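Long-range contact in phospho-furanose lactonase (Mycoplasma synoviae, PDB 3OVG), which hydrolyses 1,4-lactones, notably D-xylono- and L-arabino-1,4-lactone 5-phosphate, with the help of two zinc ions: residues F43-E54 with G276-T287. Sequence-based numbering, arbitrary orientation.
Sequences FLMLNVDASIKE and GRILYQRNYGLT. With PO4 (phosphate ion), chain I.
Glu54 OE1 is gripped twice by Asn283, by its backbone N at 3.0 Å and by its ND2 at 2.9 Å, while Glu54 OE2 accepts from Arg282 N at 3.1 Å. Both backbone donors meet the carboxylate from above its plane, whereas ND2 comes nearly along the C-O axis of OE1. A bend at chi2 (71°) folds the glutamate over these first amides of helix 282-287, whose N-terminal end would probably favour a carboxylate; Leu295 N also binds OE2. Small Ala50, its CB over one face of the Tyr284 ring, suits the close approach of the helices, which cross at 144°. The Tyr284 hydroxyl accepts from Asn47 N at 2.8 Å and also bonds Phe29 O. Selenomethionine Met45, bent at chi3, packs CE against Tyr284 CE2 (3.5 Å); its SE stands above the ring face, a distant Met-aromatic contact. The Arg277 CG methylene packs obliquely on the Phe43 ring, whose edge meets Gly276 O. Arg277, salt-bridged to Asp42, bonds weakly to a phosphate ion, probably from the crystallisation liquor, that Tyr280 OH, Lys246 and Tyr247 also bind. Glu54 and Tyr284 thus tie helix 48-60 to the segment carrying substrate-binding residues 277-280, where the lactone's 5-phosphate would probably lie.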
loop_
_atom_site.group_PDB
_atom_site.type_symbol
_atom_site.label_atom_id
_atom_site.label_comp_id
_atom_site.label_asym_id
_atom_site.label_seq_id
_atom_site.Cartn_x
_atom_site.Cartn_y
_atom_site.Cartn_z
ATOM N N PHE A 43 -13.900 -11.834 -4.357
ATOM C CA PHE A 43 -15.227 -11.450 -4.829
ATOM C C PHE A 43 -15.534 -11.980 -6.234
ATOM O O PHE A 43 -16.680 -11.950 -6.675
ATOM C CB PHE A 43 -15.420 -9.943 -4.758
ATOM C CG PHE A 43 -15.569 -9.435 -3.360
ATOM C CD1 PHE A 43 -16.703 -9.750 -2.611
ATOM C CD2 PHE A 43 -14.574 -8.673 -2.781
ATOM C CE1 PHE A 43 -16.844 -9.295 -1.287
ATOM C CE2 PHE A 43 -14.700 -8.207 -1.465
ATOM C CZ PHE A 43 -15.836 -8.514 -0.722
ATOM N N LEU A 44 -14.519 -12.479 -6.919
ATOM C CA LEU A 44 -14.721 -13.057 -8.233
ATOM C C LEU A 44 -15.179 -14.509 -8.114
ATOM O O LEU A 44 -14.444 -15.354 -7.595
ATOM C CB LEU A 44 -13.442 -12.950 -9.072
ATOM C CG LEU A 44 -13.600 -13.496 -10.481
ATOM C CD1 LEU A 44 -14.533 -12.604 -11.325
ATOM C CD2 LEU A 44 -12.228 -13.585 -11.107
HETATM N N MSE A 45 -16.394 -14.784 -8.584
HETATM C CA MSE A 45 -17.034 -16.091 -8.434
HETATM C C MSE A 45 -17.694 -16.522 -9.734
HETATM O O MSE A 45 -18.797 -16.046 -10.079
HETATM C CB MSE A 45 -18.088 -16.051 -7.293
HETATM C CG MSE A 45 -17.516 -15.508 -5.994
HETATM SE SE MSE A 45 -18.832 -15.207 -4.527
HETATM C CE MSE A 45 -19.532 -17.045 -4.406
ATOM N N LEU A 46 -17.045 -17.430 -10.460
ATOM C CA LEU A 46 -17.446 -17.672 -11.836
ATOM C C LEU A 46 -17.851 -19.103 -12.133
ATOM O O LEU A 46 -17.948 -19.501 -13.308
ATOM C CB LEU A 46 -16.306 -17.309 -12.779
ATOM C CG LEU A 46 -16.028 -15.824 -12.969
ATOM C CD1 LEU A 46 -14.673 -15.696 -13.625
ATOM C CD2 LEU A 46 -17.121 -15.179 -13.827
ATOM N N ASN A 47 -18.104 -19.889 -11.102
ATOM C CA ASN A 47 -18.204 -21.326 -11.315
ATOM C C ASN A 47 -19.659 -21.804 -11.223
ATOM O O ASN A 47 -20.265 -21.904 -10.147
ATOM C CB ASN A 47 -17.206 -22.049 -10.372
ATOM C CG ASN A 47 -17.037 -23.519 -10.679
ATOM O OD1 ASN A 47 -17.971 -24.174 -11.101
ATOM N ND2 ASN A 47 -15.839 -24.055 -10.424
ATOM N N VAL A 48 -20.235 -22.054 -12.390
ATOM C CA VAL A 48 -21.585 -22.553 -12.477
ATOM C C VAL A 48 -21.733 -23.934 -11.812
ATOM O O VAL A 48 -22.675 -24.172 -11.047
ATOM C CB VAL A 48 -22.042 -22.640 -13.951
ATOM C CG1 VAL A 48 -23.252 -23.545 -14.082
ATOM C CG2 VAL A 48 -22.333 -21.255 -14.496
ATOM N N ASP A 49 -20.830 -24.852 -12.119
ATOM C CA ASP A 49 -20.930 -26.199 -11.549
ATOM C C ASP A 49 -20.890 -26.140 -10.038
ATOM O O ASP A 49 -21.664 -26.781 -9.388
ATOM C CB ASP A 49 -19.835 -27.133 -12.095
ATOM C CG ASP A 49 -20.015 -27.422 -13.576
ATOM O OD1 ASP A 49 -21.156 -27.231 -14.072
ATOM O OD2 ASP A 49 -19.037 -27.839 -14.255
ATOM N N ALA A 50 -19.983 -25.366 -9.480
ATOM C CA ALA A 50 -19.905 -25.254 -8.022
ATOM C C ALA A 50 -21.143 -24.629 -7.409
ATOM O O ALA A 50 -21.525 -24.989 -6.295
ATOM C CB ALA A 50 -18.670 -24.479 -7.603
ATOM N N SER A 51 -21.741 -23.664 -8.107
ATOM C CA SER A 51 -22.903 -22.949 -7.566
ATOM C C SER A 51 -24.102 -23.883 -7.491
ATOM O O SER A 51 -24.887 -23.891 -6.498
ATOM C CB SER A 51 -23.246 -21.729 -8.428
ATOM O OG SER A 51 -22.189 -20.787 -8.412
ATOM N N ILE A 52 -24.252 -24.665 -8.561
ATOM C CA ILE A 52 -25.328 -25.647 -8.651
ATOM C C ILE A 52 -25.205 -26.709 -7.557
ATOM O O ILE A 52 -26.191 -27.062 -6.919
ATOM C CB ILE A 52 -25.320 -26.295 -10.030
ATOM C CG1 ILE A 52 -25.679 -25.251 -11.106
ATOM C CG2 ILE A 52 -26.228 -27.492 -10.061
ATOM C CD1 ILE A 52 -25.585 -25.759 -12.541
ATOM N N LYS A 53 -24.000 -27.224 -7.330
ATOM C CA LYS A 53 -23.825 -28.188 -6.232
ATOM C C LYS A 53 -24.155 -27.533 -4.898
ATOM O O LYS A 53 -24.733 -28.154 -4.032
ATOM C CB LYS A 53 -22.392 -28.734 -6.186
ATOM C CG LYS A 53 -21.946 -29.493 -7.449
ATOM C CD LYS A 53 -20.420 -29.716 -7.420
ATOM C CE LYS A 53 -19.978 -30.559 -8.625
ATOM N NZ LYS A 53 -18.489 -30.641 -8.787
ATOM N N GLU A 54 -23.779 -26.268 -4.716
ATOM C CA GLU A 54 -24.132 -25.588 -3.462
ATOM C C GLU A 54 -25.656 -25.476 -3.331
ATOM O O GLU A 54 -26.235 -25.778 -2.281
ATOM C CB GLU A 54 -23.441 -24.204 -3.339
ATOM C CG GLU A 54 -23.389 -23.598 -1.924
ATOM C CD GLU A 54 -22.403 -24.326 -0.967
ATOM O OE1 GLU A 54 -21.712 -25.300 -1.381
ATOM O OE2 GLU A 54 -22.341 -23.930 0.211
ATOM N N GLY A 276 -20.986 -13.930 -0.445
ATOM C CA GLY A 276 -20.551 -13.148 -1.592
ATOM C C GLY A 276 -19.048 -13.063 -1.778
ATOM O O GLY A 276 -18.565 -12.193 -2.505
ATOM N N ARG A 277 -18.322 -13.972 -1.124
ATOM C CA ARG A 277 -16.906 -14.178 -1.374
ATOM C C ARG A 277 -16.720 -15.663 -1.653
ATOM O O ARG A 277 -17.486 -16.499 -1.164
ATOM C CB ARG A 277 -16.062 -13.783 -0.155
ATOM C CG ARG A 277 -15.925 -12.283 0.059
ATOM C CD ARG A 277 -15.069 -11.967 1.276
ATOM N NE ARG A 277 -13.682 -12.381 1.053
ATOM C CZ ARG A 277 -12.614 -11.658 1.412
ATOM N NH1 ARG A 277 -12.771 -10.465 1.996
ATOM N NH2 ARG A 277 -11.383 -12.124 1.169
ATOM N N ILE A 278 -15.679 -16.000 -2.401
ATOM C CA ILE A 278 -15.480 -17.373 -2.842
ATOM C C ILE A 278 -15.339 -18.407 -1.700
ATOM O O ILE A 278 -15.732 -19.570 -1.872
ATOM C CB ILE A 278 -14.291 -17.434 -3.803
ATOM C CG1 ILE A 278 -14.385 -18.632 -4.775
ATOM C CG2 ILE A 278 -12.986 -17.335 -3.051
ATOM C CD1 ILE A 278 -13.523 -18.403 -6.074
ATOM N N LEU A 279 -14.809 -17.999 -0.547
ATOM C CA LEU A 279 -14.662 -18.933 0.606
ATOM C C LEU A 279 -15.890 -19.023 1.527
ATOM O O LEU A 279 -15.837 -19.624 2.602
ATOM C CB LEU A 279 -13.419 -18.614 1.444
ATOM C CG LEU A 279 -12.089 -18.713 0.675
ATOM C CD1 LEU A 279 -10.897 -18.456 1.595
ATOM C CD2 LEU A 279 -11.954 -20.091 0.019
ATOM N N TYR A 280 -16.990 -18.418 1.113
ATOM C CA TYR A 280 -18.214 -18.443 1.897
ATOM C C TYR A 280 -19.188 -19.506 1.393
ATOM O O TYR A 280 -20.319 -19.581 1.859
ATOM C CB TYR A 280 -18.887 -17.048 1.901
ATOM C CG TYR A 280 -18.106 -15.965 2.642
ATOM C CD1 TYR A 280 -16.947 -16.273 3.367
ATOM C CD2 TYR A 280 -18.571 -14.643 2.674
ATOM C CE1 TYR A 280 -16.247 -15.277 4.069
ATOM C CE2 TYR A 280 -17.901 -13.670 3.368
ATOM C CZ TYR A 280 -16.740 -13.983 4.062
ATOM O OH TYR A 280 -16.079 -12.989 4.739
ATOM N N GLN A 281 -18.750 -20.332 0.438
ATOM C CA GLN A 281 -19.543 -21.487 0.031
ATOM C C GLN A 281 -18.670 -22.727 0.073
ATOM O O GLN A 281 -17.473 -22.631 -0.160
ATOM C CB GLN A 281 -20.151 -21.286 -1.359
ATOM C CG GLN A 281 -21.176 -20.183 -1.363
ATOM C CD GLN A 281 -21.880 -20.046 -2.684
ATOM O OE1 GLN A 281 -21.976 -21.011 -3.453
ATOM N NE2 GLN A 281 -22.397 -18.844 -2.957
ATOM N N ARG A 282 -19.270 -23.867 0.429
ATOM C CA ARG A 282 -18.540 -25.116 0.590
ATOM C C ARG A 282 -17.921 -25.572 -0.734
ATOM O O ARG A 282 -16.731 -25.833 -0.813
ATOM C CB ARG A 282 -19.460 -26.214 1.105
ATOM C CG ARG A 282 -18.694 -27.435 1.616
ATOM C CD ARG A 282 -19.638 -28.521 2.164
ATOM N NE ARG A 282 -20.154 -29.390 1.092
ATOM C CZ ARG A 282 -19.469 -30.393 0.557
ATOM N NH1 ARG A 282 -19.996 -31.135 -0.410
ATOM N NH2 ARG A 282 -18.250 -30.656 0.998
ATOM N N ASN A 283 -18.747 -25.649 -1.771
ATOM C CA ASN A 283 -18.281 -26.163 -3.057
ATOM C C ASN A 283 -17.288 -25.233 -3.745
ATOM O O ASN A 283 -16.270 -25.663 -4.229
ATOM C CB ASN A 283 -19.474 -26.582 -3.935
ATOM C CG ASN A 283 -20.071 -27.903 -3.486
ATOM O OD1 ASN A 283 -19.508 -28.978 -3.764
ATOM N ND2 ASN A 283 -21.196 -27.842 -2.767
ATOM N N TYR A 284 -17.560 -23.938 -3.735
ATOM C CA TYR A 284 -16.523 -22.960 -4.097
ATOM C C TYR A 284 -15.223 -23.124 -3.284
ATOM O O TYR A 284 -14.101 -23.053 -3.839
ATOM C CB TYR A 284 -17.075 -21.538 -3.953
ATOM C CG TYR A 284 -17.667 -20.919 -5.213
ATOM C CD1 TYR A 284 -16.875 -20.702 -6.339
ATOM C CD2 TYR A 284 -19.000 -20.513 -5.256
ATOM C CE1 TYR A 284 -17.389 -20.102 -7.490
ATOM C CE2 TYR A 284 -19.543 -19.924 -6.400
ATOM C CZ TYR A 284 -18.719 -19.706 -7.516
ATOM O OH TYR A 284 -19.221 -19.101 -8.645
ATOM N N GLY A 285 -15.340 -23.311 -1.968
ATOM C CA GLY A 285 -14.149 -23.588 -1.160
ATOM C C GLY A 285 -13.320 -24.755 -1.730
ATOM O O GLY A 285 -12.092 -24.686 -1.861
ATOM N N LEU A 286 -13.991 -25.831 -2.100
ATOM C CA LEU A 286 -13.289 -26.995 -2.597
ATOM C C LEU A 286 -12.483 -26.676 -3.860
ATOM O O LEU A 286 -11.372 -27.182 -4.042
ATOM C CB LEU A 286 -14.288 -28.117 -2.862
ATOM C CG LEU A 286 -14.475 -29.294 -1.888
ATOM C CD1 LEU A 286 -13.942 -29.095 -0.487
ATOM C CD2 LEU A 286 -15.925 -29.801 -1.912
ATOM N N THR A 287 -13.035 -25.841 -4.739
ATOM C CA THR A 287 -12.290 -25.423 -5.945
ATOM C C THR A 287 -11.014 -24.692 -5.566
ATOM O O THR A 287 -10.054 -24.623 -6.355
ATOM C CB THR A 287 -13.131 -24.531 -6.906
ATOM O OG1 THR A 287 -13.329 -23.221 -6.349
ATOM C CG2 THR A 287 -14.489 -25.179 -7.202
HETATM P P PO4 I . -17.075 -9.533 3.802
HETATM O O1 PO4 I . -17.746 -9.888 2.463
HETATM O O2 PO4 I . -15.554 -9.302 3.630
HETATM O O3 PO4 I . -17.736 -8.260 4.341
HETATM O O4 PO4 I . -17.365 -10.661 4.790
HETATM O O HOH W 1 -14.031 -21.781 -8.635
HETATM O O HOH W 2 -20.289 -23.249 -3.992
#